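Local coordinates for protein CD180 antigen (Mus musculus, PDB 3T6Q) that may cooperate with MD-1 and TLR4 to mediate the innate immune response of B cells to bacterial lipopolysaccharide, leading to NF-kappa-B activation, at residues Gln371-Ser376 with Phe396-Gln401; Gln379-Ser384 with Glu403-Ala408; Lys392-Lys397 with Phe421-Leu426. All blocks are in the same frame, centred on the assembly; numbering follows the deposited sequence.

Contact 1: residues Gln371-Ser376 with Phe396-Gln401; sequences QLRNLS and FKECPQ. With NAG (2-acetamido-2-deoxy-beta-D-glucopyranose), chain T.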
loop_
_atom_site.group_PDB
_atom_site.type_symbol
_atom_site.label_atom_id
_atom_site.label_comp_id
_atom_site.label_asym_id
_atom_site.label_seq_id
_atom_site.Cartn_x
_atom_site.Cartn_y
_atom_site.Cartn_z
ATOM N N GLN A 371 -52.613 16.843 -5.976
ATOM C CA GLN A 371 -51.277 16.272 -6.182
ATOM C C GLN A 371 -51.200 14.793 -5.844
ATOM O O GLN A 371 -50.526 14.020 -6.538
ATOM C CB GLN A 371 -50.235 17.064 -5.370
ATOM C CG GLN A 371 -50.124 18.540 -5.810
ATOM C CD GLN A 371 -51.131 19.474 -5.138
ATOM O OE1 GLN A 371 -52.064 19.033 -4.473
ATOM N NE2 GLN A 371 -50.941 20.780 -5.320
ATOM N N LEU A 372 -51.899 14.415 -4.788
ATOM C CA LEU A 372 -51.913 13.041 -4.273
ATOM C C LEU A 372 -53.214 12.290 -4.628
ATOM O O LEU A 372 -53.590 11.334 -3.931
ATOM C CB LEU A 372 -51.761 13.071 -2.757
ATOM C CG LEU A 372 -50.538 13.851 -2.211
ATOM C CD1 LEU A 372 -50.647 13.911 -0.698
ATOM C CD2 LEU A 372 -49.237 13.236 -2.667
ATOM N N ARG A 373 -53.899 12.755 -5.673
ATOM C CA ARG A 373 -55.175 12.152 -6.113
ATOM C C ARG A 373 -55.054 10.626 -6.211
ATOM O O ARG A 373 -54.112 10.111 -6.820
ATOM C CB ARG A 373 -55.599 12.739 -7.469
ATOM C CG ARG A 373 -56.913 12.203 -8.029
ATOM C CD ARG A 373 -57.271 12.892 -9.345
ATOM N NE ARG A 373 -57.742 14.236 -9.059
ATOM C CZ ARG A 373 -57.944 15.167 -9.996
ATOM N NH1 ARG A 373 -58.378 16.371 -9.644
ATOM N NH2 ARG A 373 -57.735 14.877 -11.286
ATOM N N ASN A 374 -55.996 9.929 -5.594
ATOM C CA ASN A 374 -56.124 8.455 -5.680
ATOM C C ASN A 374 -55.112 7.665 -4.851
ATOM O O ASN A 374 -55.046 6.448 -4.983
ATOM C CB ASN A 374 -56.094 7.951 -7.152
ATOM C CG ASN A 374 -56.989 6.728 -7.368
ATOM O OD1 ASN A 374 -58.013 6.600 -6.721
ATOM N ND2 ASN A 374 -56.595 5.833 -8.254
ATOM N N LEU A 375 -54.286 8.333 -4.022
ATOM C CA LEU A 375 -53.306 7.575 -3.221
ATOM C C LEU A 375 -53.953 7.068 -1.932
ATOM O O LEU A 375 -53.510 7.379 -0.824
ATOM C CB LEU A 375 -52.010 8.405 -2.975
ATOM C CG LEU A 375 -51.239 8.780 -4.261
ATOM C CD1 LEU A 375 -50.018 9.581 -3.828
ATOM C CD2 LEU A 375 -50.738 7.538 -4.971
ATOM N N SER A 376 -55.015 6.265 -2.067
ATOM C CA SER A 376 -55.907 5.999 -0.942
ATOM C C SER A 376 -55.277 5.075 0.115
ATOM O O SER A 376 -55.760 5.001 1.249
ATOM C CB SER A 376 -57.235 5.413 -1.513
ATOM O OG SER A 376 -56.974 4.084 -1.933
ATOM N N PHE A 396 -55.834 16.526 3.031
ATOM C CA PHE A 396 -55.308 15.193 2.830
ATOM C C PHE A 396 -56.466 14.186 2.678
ATOM O O PHE A 396 -56.340 13.024 3.033
ATOM C CB PHE A 396 -54.312 14.839 3.958
ATOM C CG PHE A 396 -53.106 15.772 4.007
ATOM C CD1 PHE A 396 -51.998 15.542 3.183
ATOM C CD2 PHE A 396 -53.104 16.903 4.830
ATOM C CE1 PHE A 396 -50.897 16.418 3.203
ATOM C CE2 PHE A 396 -52.031 17.774 4.851
ATOM C CZ PHE A 396 -50.912 17.539 4.038
ATOM N N LYS A 397 -57.567 14.650 2.087
ATOM C CA LYS A 397 -58.754 13.813 1.876
ATOM C C LYS A 397 -58.404 12.622 0.992
ATOM O O LYS A 397 -58.922 11.536 1.205
ATOM C CB LYS A 397 -59.875 14.632 1.233
ATOM C CG LYS A 397 -61.180 13.843 1.165
ATOM C CD LYS A 397 -62.242 14.550 0.340
ATOM C CE LYS A 397 -62.110 14.127 -1.114
ATOM N NZ LYS A 397 -63.375 14.326 -1.865
ATOM N N GLU A 398 -57.507 12.819 0.022
ATOM C CA GLU A 398 -57.032 11.717 -0.836
ATOM C C GLU A 398 -56.213 10.614 -0.149
ATOM O O GLU A 398 -56.085 9.518 -0.714
ATOM C CB GLU A 398 -56.269 12.255 -2.063
ATOM C CG GLU A 398 -57.143 13.039 -3.043
ATOM C CD GLU A 398 -58.264 12.201 -3.691
ATOM O OE1 GLU A 398 -59.426 12.639 -3.652
ATOM O OE2 GLU A 398 -57.995 11.109 -4.248
ATOM N N CYS A 399 -55.717 10.872 1.073
ATOM C CA CYS A 399 -54.948 9.890 1.836
ATOM C C CYS A 399 -55.421 9.731 3.251
ATOM O O CYS A 399 -54.660 10.017 4.193
ATOM C CB CYS A 399 -53.476 10.251 1.914
ATOM S SG CYS A 399 -52.821 10.725 0.319
ATOM N N PRO A 400 -56.642 9.231 3.418
ATOM C CA PRO A 400 -57.230 9.125 4.764
ATOM C C PRO A 400 -56.519 8.175 5.722
ATOM O O PRO A 400 -56.728 8.288 6.923
ATOM C CB PRO A 400 -58.669 8.639 4.490
ATOM C CG PRO A 400 -58.615 7.974 3.162
ATOM C CD PRO A 400 -57.498 8.601 2.378
ATOM N N GLN A 401 -55.673 7.270 5.213
ATOM C CA GLN A 401 -55.005 6.255 6.047
ATOM C C GLN A 401 -53.641 6.692 6.538
ATOM O O GLN A 401 -52.912 5.864 7.058
ATOM C CB GLN A 401 -54.796 4.926 5.287
ATOM C CG GLN A 401 -55.987 4.456 4.480
ATOM C CD GLN A 401 -56.994 3.746 5.322
ATOM O OE1 GLN A 401 -57.326 2.587 5.057
ATOM N NE2 GLN A 401 -57.485 4.415 6.352
HETATM C C1 NAG T . -57.442 4.675 -8.511
HETATM C C2 NAG T . -57.194 4.181 -9.943
HETATM C C3 NAG T . -58.081 2.980 -10.288
HETATM C C4 NAG T . -58.033 1.914 -9.183
HETATM C C5 NAG T . -58.280 2.508 -7.787
HETATM C C6 NAG T . -57.974 1.471 -6.701
HETATM C C7 NAG T . -56.667 5.542 -11.925
HETATM C C8 NAG T . -57.115 6.650 -12.816
HETATM N N2 NAG T . -57.482 5.252 -10.898
HETATM O O3 NAG T . -57.584 2.445 -11.505
HETATM O O4 NAG T . -58.918 0.821 -9.453
HETATM O O5 NAG T . -57.409 3.625 -7.546
HETATM O O6 NAG T . -58.168 2.128 -5.457
HETATM O O7 NAG T . -55.605 4.957 -12.156
HETATM O O HOH W 1 -54.256 6.930 2.735
#
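The carboxylate of Glu398 receives the backbone N-H of Asn374 on the anti side of OE2: Asn374 N lies 2.7 Å from OE2, 20° out of the carboxylate plane, with the N-H pointing almost straight at it. Deeper in, the ring of Phe396 is met at its edge, near its plane, by a methyl of Leu372, with CD1 of each residue 4.4 Å apart. Glutamate suits its place because chi1 (-66°) sets CG anti to the carbonyl carbon, 3.8 Å from Arg373 CA, and the bend at chi2 (-63°) then turns CD, with its carboxylate, toward Asn374 N. Asn374 stands at the third position of the type II turn from Leu372 to Leu375 with a positive phi, a conformation asparagine tolerates well. Its ND2 is bonded to C1 of the N-linked sugar and also makes a hydrogen bond to Glu347 O. Arg373 runs alongside Glu398, pointing the same way, but NE stays 5.7 Å from OE2; the attraction between the two charges is probably long-range and modest. Farther along, Ser376 CA lends a CH to Glu398 O at 3.5 Å, and a water accepts from Gln401 N while donating weakly to Ser376 O. This water links the two backbones. These are the turns of successive leucine-rich repeats on the side of the solenoid away from its parallel strands. In the type I turn from Phe396 to Cys399, Asn369 OD1 accepts from Glu398 N, while Leu372 reaches inward to Leu355 of strand 354-356, and both Leu372 and Phe396 pack on Leu381 of strand 380-382.

Contact 2: residues Gln379-Ser384 with Glu403-Ala408; sequences QSLNLS and ELLDLA. With NAG (2-acetamido-2-deoxy-beta-D-glucopyranose), chain E; NAG (2-acetamido-2-deoxy-beta-D-glucopyranose), chain F.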
loop_
_atom_site.group_PDB
_atom_site.type_symbol
_atom_site.label_atom_id
_atom_site.label_comp_id
_atom_site.label_asym_id
_atom_site.label_seq_id
_atom_site.Cartn_x
_atom_site.Cartn_y
_atom_site.Cartn_z
ATOM N N GLN A 379 -49.533 5.689 3.636
ATOM C CA GLN A 379 -49.446 5.688 5.074
ATOM C C GLN A 379 -48.380 6.578 5.579
ATOM O O GLN A 379 -48.418 6.948 6.749
ATOM C CB GLN A 379 -49.172 4.287 5.603
ATOM C CG GLN A 379 -50.356 3.375 5.359
ATOM C CD GLN A 379 -50.087 1.933 5.757
ATOM O OE1 GLN A 379 -49.293 1.261 5.140
ATOM N NE2 GLN A 379 -50.783 1.456 6.759
ATOM N N SER A 380 -47.374 6.866 4.741
ATOM C CA SER A 380 -46.308 7.737 5.226
ATOM C C SER A 380 -45.995 8.757 4.112
ATOM O O SER A 380 -45.820 8.378 2.942
ATOM C CB SER A 380 -45.075 6.902 5.561
ATOM O OG SER A 380 -44.066 7.723 6.092
ATOM N N LEU A 381 -45.977 10.040 4.467
ATOM C CA LEU A 381 -45.764 11.065 3.460
ATOM C C LEU A 381 -44.771 12.085 3.961
ATOM O O LEU A 381 -44.948 12.670 5.037
ATOM C CB LEU A 381 -47.079 11.753 3.113
ATOM C CG LEU A 381 -46.978 13.043 2.264
ATOM C CD1 LEU A 381 -46.448 12.677 0.867
ATOM C CD2 LEU A 381 -48.377 13.659 2.221
ATOM N N ASN A 382 -43.756 12.364 3.141
ATOM C CA ASN A 382 -42.707 13.269 3.554
ATOM C C ASN A 382 -42.621 14.445 2.573
ATOM O O ASN A 382 -42.287 14.238 1.426
ATOM C CB ASN A 382 -41.372 12.506 3.608
ATOM C CG ASN A 382 -40.317 13.287 4.351
ATOM O OD1 ASN A 382 -40.368 14.521 4.413
ATOM N ND2 ASN A 382 -39.352 12.585 4.910
ATOM N N LEU A 383 -42.998 15.649 3.038
ATOM C CA LEU A 383 -42.990 16.869 2.246
ATOM C C LEU A 383 -42.086 17.900 2.920
ATOM O O LEU A 383 -42.274 19.119 2.771
ATOM C CB LEU A 383 -44.445 17.413 2.064
ATOM C CG LEU A 383 -45.203 16.599 0.972
ATOM C CD1 LEU A 383 -46.675 16.897 1.048
ATOM C CD2 LEU A 383 -44.656 16.950 -0.413
ATOM N N SER A 384 -41.105 17.404 3.681
ATOM C CA SER A 384 -40.231 18.262 4.479
ATOM C C SER A 384 -39.309 19.021 3.542
ATOM O O SER A 384 -39.087 18.600 2.399
ATOM C CB SER A 384 -39.411 17.473 5.536
ATOM O OG SER A 384 -38.446 16.606 4.883
ATOM N N GLU A 403 -50.413 7.576 8.478
ATOM C CA GLU A 403 -50.006 7.400 9.879
ATOM C C GLU A 403 -48.850 8.313 10.269
ATOM O O GLU A 403 -48.663 8.598 11.451
ATOM C CB GLU A 403 -49.559 5.950 10.155
ATOM C CG GLU A 403 -50.681 4.974 9.823
ATOM C CD GLU A 403 -50.448 3.581 10.350
ATOM O OE1 GLU A 403 -49.275 3.147 10.469
ATOM O OE2 GLU A 403 -51.465 2.910 10.608
ATOM N N LEU A 404 -48.069 8.732 9.281
ATOM C CA LEU A 404 -46.984 9.661 9.553
ATOM C C LEU A 404 -47.015 10.738 8.471
ATOM O O LEU A 404 -47.168 10.409 7.304
ATOM C CB LEU A 404 -45.628 8.934 9.540
ATOM C CG LEU A 404 -44.431 9.877 9.872
ATOM C CD1 LEU A 404 -43.360 9.119 10.621
ATOM C CD2 LEU A 404 -43.831 10.522 8.601
ATOM N N LEU A 405 -46.881 12.004 8.882
ATOM C CA LEU A 405 -46.845 13.143 7.945
ATOM C C LEU A 405 -45.688 14.078 8.373
ATOM O O LEU A 405 -45.696 14.556 9.506
ATOM C CB LEU A 405 -48.179 13.876 8.039
ATOM C CG LEU A 405 -48.728 14.702 6.856
ATOM C CD1 LEU A 405 -49.715 15.821 7.214
ATOM C CD2 LEU A 405 -47.745 15.063 5.717
ATOM N N ASP A 406 -44.684 14.280 7.504
ATOM C CA ASP A 406 -43.529 15.077 7.885
ATOM C C ASP A 406 -43.554 16.307 6.992
ATOM O O ASP A 406 -43.490 16.184 5.806
ATOM C CB ASP A 406 -42.245 14.248 7.711
ATOM C CG ASP A 406 -41.018 14.915 8.306
ATOM O OD1 ASP A 406 -41.093 16.145 8.643
ATOM O OD2 ASP A 406 -39.963 14.230 8.437
ATOM N N LEU A 407 -43.685 17.485 7.597
ATOM C CA LEU A 407 -43.711 18.757 6.901
ATOM C C LEU A 407 -42.636 19.676 7.484
ATOM O O LEU A 407 -42.701 20.915 7.347
ATOM C CB LEU A 407 -45.130 19.361 7.088
ATOM C CG LEU A 407 -46.187 18.680 6.188
ATOM C CD1 LEU A 407 -47.605 19.004 6.665
ATOM C CD2 LEU A 407 -46.032 19.092 4.719
ATOM N N ALA A 408 -41.658 19.084 8.160
ATOM C CA ALA A 408 -40.608 19.902 8.836
ATOM C C ALA A 408 -39.932 20.832 7.817
ATOM O O ALA A 408 -39.603 20.395 6.705
ATOM C CB ALA A 408 -39.574 19.018 9.514
HETATM C C1 NAG E . -38.319 13.258 5.653
HETATM C C2 NAG E . -37.708 12.311 6.714
HETATM C C3 NAG E . -36.553 13.021 7.458
HETATM C C4 NAG E . -35.583 13.678 6.479
HETATM C C5 NAG E . -36.346 14.523 5.477
HETATM C C6 NAG E . -35.475 15.222 4.435
HETATM C C7 NAG E . -38.859 10.585 8.039
HETATM C C8 NAG E . -39.976 10.300 8.994
HETATM N N2 NAG E . -38.723 11.865 7.640
HETATM O O3 NAG E . -35.884 12.064 8.235
HETATM O O4 NAG E . -34.668 14.573 7.115
HETATM O O5 NAG E . -37.323 13.733 4.797
HETATM O O6 NAG E . -35.007 14.290 3.458
HETATM O O7 NAG E . -38.125 9.664 7.680
HETATM C C1 NAG F . -39.873 14.950 11.974
HETATM C C2 NAG F . -38.469 14.549 11.494
HETATM C C3 NAG F . -38.444 13.015 11.321
HETATM C C4 NAG F . -38.898 12.264 12.597
HETATM C C5 NAG F . -40.229 12.836 13.102
HETATM C C6 NAG F . -40.645 12.256 14.459
HETATM C C7 NAG F . -37.113 16.033 10.050
HETATM C C8 NAG F . -36.922 16.664 8.677
HETATM N N2 NAG F . -38.163 15.236 10.217
HETATM O O3 NAG F . -37.110 12.605 10.989
HETATM O O4 NAG F . -39.196 10.895 12.278
HETATM O O5 NAG F . -40.174 14.258 13.204
HETATM O O6 NAG F . -39.613 12.464 15.404
HETATM O O7 NAG F . -36.312 16.258 10.954
HETATM O O HOH W 2 -53.032 3.431 8.049
#
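Residues Gln379-Ser384 and Glu403-Ala408 run side by side in parallel, their strands 380-382 and 404-406 only 1° apart in direction and 4.9 Å between axes. Bonds alternate in the usual parallel fashion: Leu381 N gives to Leu404 O, Asp406 N to Leu381 O, and Leu383 N to Asp406 O. At the entry Gln379 O takes two donors, Glu403 N at 2.7 Å and Leu404 N at 3.1 Å. Leucine fits the inward positions, where Leu381 and Leu405 lie alongside, CD2 to CD2 at 3.8 Å, and Leu407 CD2 presses on Leu383 CB at 3.5 Å. Ser380, Leu404, Asn382 and Asp406 point to the other face. Asn382 carries a glycan on ND2, while OD1 is gripped by both N and OG of Ser384, the former closing an Asx turn. Asp406 builds the same turn with Ala408 N. Its OD2 receives the acetamido N2 of the Asn382-linked sugar at 2.8 Å and N2 of a second sugar at 2.7 Å, so one oxygen accepts from both and probably helps to orient them. Strand 354-356 borders the pair beside Ser380-Asn382, and strand 429-431 beside Leu404-Asp406, continuing the parallel strands of the leucine-rich-repeat solenoid.

Contact 3: residues Lys392-Lys397 with Phe421-Leu426; sequences KTEAFK and FQNLHL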
loop_
_atom_site.group_PDB
_atom_site.type_symbol
_atom_site.label_atom_id
_atom_site.label_comp_id
_atom_site.label_asym_id
_atom_site.label_seq_id
_atom_site.Cartn_x
_atom_site.Cartn_y
_atom_site.Cartn_z
ATOM N N LYS A 392 -55.850 24.086 2.549
ATOM C CA LYS A 392 -57.235 24.358 2.954
ATOM C C LYS A 392 -57.759 23.232 3.888
ATOM O O LYS A 392 -57.058 22.263 4.147
ATOM C CB LYS A 392 -58.126 24.535 1.731
ATOM C CG LYS A 392 -57.756 25.733 0.842
ATOM C CD LYS A 392 -58.363 25.595 -0.554
ATOM C CE LYS A 392 -57.683 26.502 -1.589
ATOM N NZ LYS A 392 -57.778 27.951 -1.240
ATOM N N THR A 393 -58.990 23.369 4.395
ATOM C CA THR A 393 -59.550 22.332 5.255
ATOM C C THR A 393 -59.559 20.983 4.517
ATOM O O THR A 393 -59.805 20.929 3.322
ATOM C CB THR A 393 -60.965 22.742 5.733
ATOM O OG1 THR A 393 -60.821 23.714 6.779
ATOM C CG2 THR A 393 -61.729 21.521 6.301
ATOM N N GLU A 394 -59.248 19.908 5.233
ATOM C CA GLU A 394 -59.190 18.560 4.644
ATOM C C GLU A 394 -58.252 18.472 3.431
ATOM O O GLU A 394 -58.624 18.024 2.341
ATOM C CB GLU A 394 -60.573 18.019 4.310
ATOM C CG GLU A 394 -60.596 16.512 4.467
ATOM C CD GLU A 394 -61.962 15.930 4.178
ATOM O OE1 GLU A 394 -62.189 14.752 4.536
ATOM O OE2 GLU A 394 -62.785 16.652 3.578
ATOM N N ALA A 395 -57.026 18.919 3.675
ATOM C CA ALA A 395 -55.979 18.971 2.686
ATOM C C ALA A 395 -55.461 17.579 2.282
ATOM O O ALA A 395 -54.754 17.465 1.300
ATOM C CB ALA A 395 -54.846 19.858 3.218
ATOM N N PHE A 396 -55.834 16.526 3.031
ATOM C CA PHE A 396 -55.308 15.193 2.830
ATOM C C PHE A 396 -56.466 14.186 2.678
ATOM O O PHE A 396 -56.340 13.024 3.033
ATOM C CB PHE A 396 -54.312 14.839 3.958
ATOM C CG PHE A 396 -53.106 15.772 4.007
ATOM C CD1 PHE A 396 -51.998 15.542 3.183
ATOM C CD2 PHE A 396 -53.104 16.903 4.830
ATOM C CE1 PHE A 396 -50.897 16.418 3.203
ATOM C CE2 PHE A 396 -52.031 17.774 4.851
ATOM C CZ PHE A 396 -50.912 17.539 4.038
ATOM N N LYS A 397 -57.567 14.650 2.087
ATOM C CA LYS A 397 -58.754 13.813 1.876
ATOM C C LYS A 397 -58.404 12.622 0.992
ATOM O O LYS A 397 -58.922 11.536 1.205
ATOM C CB LYS A 397 -59.875 14.632 1.233
ATOM C CG LYS A 397 -61.180 13.843 1.165
ATOM C CD LYS A 397 -62.242 14.550 0.340
ATOM C CE LYS A 397 -62.110 14.127 -1.114
ATOM N NZ LYS A 397 -63.375 14.326 -1.865
ATOM N N PHE A 421 -55.893 19.163 8.590
ATOM C CA PHE A 421 -55.656 17.733 8.905
ATOM C C PHE A 421 -56.947 16.986 9.279
ATOM O O PHE A 421 -56.907 15.857 9.771
ATOM C CB PHE A 421 -54.630 17.622 10.054
ATOM C CG PHE A 421 -53.415 18.457 9.837
ATOM C CD1 PHE A 421 -52.444 18.065 8.905
ATOM C CD2 PHE A 421 -53.258 19.666 10.520
ATOM C CE1 PHE A 421 -51.333 18.872 8.683
ATOM C CE2 PHE A 421 -52.152 20.478 10.292
ATOM C CZ PHE A 421 -51.184 20.081 9.369
ATOM N N GLN A 422 -58.082 17.594 8.983
ATOM C CA GLN A 422 -59.392 17.021 9.295
ATOM C C GLN A 422 -59.512 15.605 8.691
ATOM O O GLN A 422 -59.100 15.415 7.572
ATOM C CB GLN A 422 -60.449 17.923 8.667
ATOM C CG GLN A 422 -61.883 17.507 8.904
ATOM C CD GLN A 422 -62.860 18.583 8.461
ATOM O OE1 GLN A 422 -63.013 19.592 9.132
ATOM N NE2 GLN A 422 -63.506 18.377 7.316
ATOM N N ASN A 423 -60.095 14.640 9.413
ATOM C CA ASN A 423 -60.289 13.286 8.847
ATOM C C ASN A 423 -58.950 12.556 8.510
ATOM O O ASN A 423 -58.876 11.725 7.623
ATOM C CB ASN A 423 -61.244 13.328 7.627
ATOM C CG ASN A 423 -62.689 13.749 8.000
ATOM O OD1 ASN A 423 -63.132 13.585 9.134
ATOM N ND2 ASN A 423 -63.425 14.274 7.024
ATOM N N LEU A 424 -57.900 12.857 9.267
ATOM C CA LEU A 424 -56.730 11.995 9.287
ATOM C C LEU A 424 -56.764 11.221 10.616
ATOM O O LEU A 424 -55.900 11.387 11.500
ATOM C CB LEU A 424 -55.438 12.807 9.155
ATOM C CG LEU A 424 -55.169 13.381 7.759
ATOM C CD1 LEU A 424 -53.859 14.200 7.797
ATOM C CD2 LEU A 424 -55.133 12.287 6.684
ATOM N N HIS A 425 -57.789 10.379 10.727
ATOM C CA HIS A 425 -58.094 9.661 11.959
ATOM C C HIS A 425 -57.128 8.586 12.328
ATOM O O HIS A 425 -57.251 8.036 13.392
ATOM C CB HIS A 425 -59.488 9.036 11.824
ATOM C CG HIS A 425 -60.624 10.020 11.980
ATOM N ND1 HIS A 425 -60.446 11.369 11.975
ATOM C CD2 HIS A 425 -62.002 9.808 12.110
ATOM C CE1 HIS A 425 -61.638 11.978 12.134
ATOM N NE2 HIS A 425 -62.589 11.025 12.214
ATOM N N LEU A 426 -56.182 8.209 11.459
ATOM C CA LEU A 426 -55.155 7.236 11.865
ATOM C C LEU A 426 -53.764 7.886 12.060
ATOM O O LEU A 426 -52.809 7.193 12.322
ATOM C CB LEU A 426 -55.033 6.105 10.814
ATOM C CG LEU A 426 -56.288 5.199 10.602
ATOM C CD1 LEU A 426 -56.025 4.163 9.497
ATOM C CD2 LEU A 426 -56.638 4.486 11.913
HETATM O O HOH W 3 -56.895 16.210 5.717
HETATM O O HOH W 4 -58.555 12.181 4.865
#
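Glu394 and Asn423 are brought together by their torsions: the glutamate chain extends beyond CG (chi2 179°), while Asn423 turns its CG beside its own backbone N (chi1 -65°). ND2 then reaches Glu394 OE1 at 2.8 Å along a nearly straight N-H, in the plane of the amide but from above the carboxylate, 60° out of its plane. Asparagine also suits the third position of the type II turn from Phe421 to Leu424, where phi is positive. Thr393 CG2 lies against the amide of Gln422, 3.7 Å from OE1; Thr393 OG1 accepts from Ser419 N. Beneath lies an apolar layer. Phe396 and Phe421 run alongside, pointing the same way, with CE2 of Phe396 4.0 Å from CE1 of Phe421, and Leu424 CD2 comes to 3.8 Å from Phe396 CB. Two waters bridge the backbones: one accepts from Phe396 N and donates to Gln422 O, the other donates to both Phe396 O and Asn423 O. Phe396, Phe421 and Leu424 thus pack together between successive leucine-rich repeats, while between these two segments one direct hydrogen bond and two waters make the polar links. The neutral amide probably stabilises the glutamate charge without forming an ion pair.

The three contacts are layers of one stretch of the solenoid. Contact 2 joins neighbouring strands on the concave side; contacts 1 and 3 join the loops on the opposite, convex side, their centres 9 Å apart and each about 13 Å from that of contact 2. Phe396 is shared by contacts 1 and 3 and reaches the strands, its CZ 3.8 Å from Leu405 CD1. Leu372 CD1 likewise lies 3.7 Å from Leu381 CD2, and Phe421 CE1 3.8 Å from Leu405 CD1, making one continuous hydrophobic interior. Between the loops, Leu424 CD2 packs on Cys399 O at 3.4 Å. N-linked sugars sit on both sides, at Asn382 on the concave face and Asn374 on the convex side.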